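Cyclodipeptide synthase, BtCDPS (Bacillus thermoamylovorans, PDB 6ZTU) probably acts as an aminoacyltransferase of the cyclodipeptide synthase family, which joins two amino acids into a cyclic dipeptide, normally from aminoacyl-tRNAs. Local coordinates at residues S97-A100 against L101-N104. Numbering follows the deposited sequence.
Sequences SEEA and LRKN
Glu98 and Arg102, one helical turn apart, form a two-pronged salt bridge. The guanidinium comes in side-on: Arg102 NE lies 2.8 Å from Glu98 OE2 on an almost straight bond (177°), while Arg102 NH2 meets Glu98 OE1 at 2.9 Å. Both oxygens are met on their syn side and lie close to the guanidinium plane, although the two planes are turned 30° apart. Glu98 sends CG anti to its own N (chi1 -170°) and then bends at chi2, which swings the carboxylate round to the arginine. An alanine here removes both carboxylate oxygens, and the Arg102 guanidinium would probably be left without this mate and freer to turn.

The same two residues are also joined through the backbone, Arg102 N to Glu98 O at 2.9 Å, and Leu101 N to Ser97 O and Lys103 N to Glu99 O continue the i to i+4 pattern. This is the C-terminal end of helix 79-103, which packs on helix 42-55 and against strand 110-112, at one edge of the mixed sheet in this HUP-clan domain. Ala100 touches His46 and Ile49, and Leu101 lies against Ile110.

At the helix end Ala100 O takes two hydrogen bonds from Asn104, entering from opposite faces of the carbonyl plane: ND2 at 2.7 Å and the backbone N at 3.1 Å. Asn104 ND2 also bonds Asp50; Lys103 NZ bonds His46 ND1 and also forms a salt bridge with Asp50.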
# COMPACT_ATOMS: atom_id res chain seq x y z
N SER A 97 -0.87 12.01 9.49
CA SER A 97 -2.19 11.54 9.10
C SER A 97 -3.25 11.95 10.12
O SER A 97 -4.34 12.39 9.75
CB SER A 97 -2.17 10.02 8.92
OG SER A 97 -1.24 9.66 7.91
N GLU A 98 -2.94 11.79 11.41
CA GLU A 98 -3.90 12.18 12.44
C GLU A 98 -4.24 13.66 12.34
O GLU A 98 -5.42 14.03 12.41
CB GLU A 98 -3.34 11.84 13.82
CG GLU A 98 -4.33 11.97 14.95
CD GLU A 98 -4.37 13.37 15.53
OE1 GLU A 98 -3.35 14.10 15.40
OE2 GLU A 98 -5.41 13.75 16.11
N GLU A 99 -3.23 14.51 12.15
CA GLU A 99 -3.45 15.95 11.95
C GLU A 99 -4.50 16.22 10.89
O GLU A 99 -5.49 16.92 11.13
CB GLU A 99 -2.15 16.64 11.53
CG GLU A 99 -1.12 16.86 12.59
CD GLU A 99 0.15 17.46 12.02
OE1 GLU A 99 0.15 17.78 10.80
OE2 GLU A 99 1.14 17.60 12.77
N ALA A 100 -4.29 15.68 9.69
CA ALA A 100 -5.14 16.01 8.56
C ALA A 100 -6.53 15.42 8.72
O ALA A 100 -7.53 16.04 8.35
CB ALA A 100 -4.49 15.52 7.26
N LEU A 101 -6.63 14.20 9.27
CA LEU A 101 -7.94 13.63 9.53
C LEU A 101 -8.70 14.50 10.53
O LEU A 101 -9.86 14.86 10.30
CB LEU A 101 -7.79 12.20 10.04
CG LEU A 101 -7.40 11.20 8.95
CD1 LEU A 101 -6.94 9.88 9.57
CD2 LEU A 101 -8.54 10.98 7.97
N ARG A 102 -8.04 14.87 11.63
CA ARG A 102 -8.69 15.71 12.63
C ARG A 102 -9.10 17.05 12.03
O ARG A 102 -10.21 17.53 12.27
CB ARG A 102 -7.75 15.91 13.82
CG ARG A 102 -8.27 16.89 14.86
CD ARG A 102 -7.55 16.72 16.20
NE ARG A 102 -6.13 16.41 16.04
CZ ARG A 102 -5.19 17.32 15.82
NH1 ARG A 102 -5.50 18.61 15.74
NH2 ARG A 102 -3.92 16.94 15.69
N LYS A 103 -8.22 17.65 11.23
CA LYS A 103 -8.55 18.91 10.55
C LYS A 103 -9.83 18.79 9.74
O LYS A 103 -10.61 19.76 9.65
CB LYS A 103 -7.38 19.31 9.65
CG LYS A 103 -7.58 20.61 8.89
CD LYS A 103 -6.37 20.90 8.00
CE LYS A 103 -6.35 20.00 6.77
NZ LYS A 103 -5.10 20.16 5.96
N ASN A 104 -10.08 17.63 9.14
CA ASN A 104 -11.27 17.42 8.32
C ASN A 104 -12.46 16.89 9.11
O ASN A 104 -13.46 16.51 8.50
CB ASN A 104 -10.96 16.44 7.18
CG ASN A 104 -10.14 17.07 6.08
OD1 ASN A 104 -10.71 17.62 5.13
ND2 ASN A 104 -8.82 16.97 6.18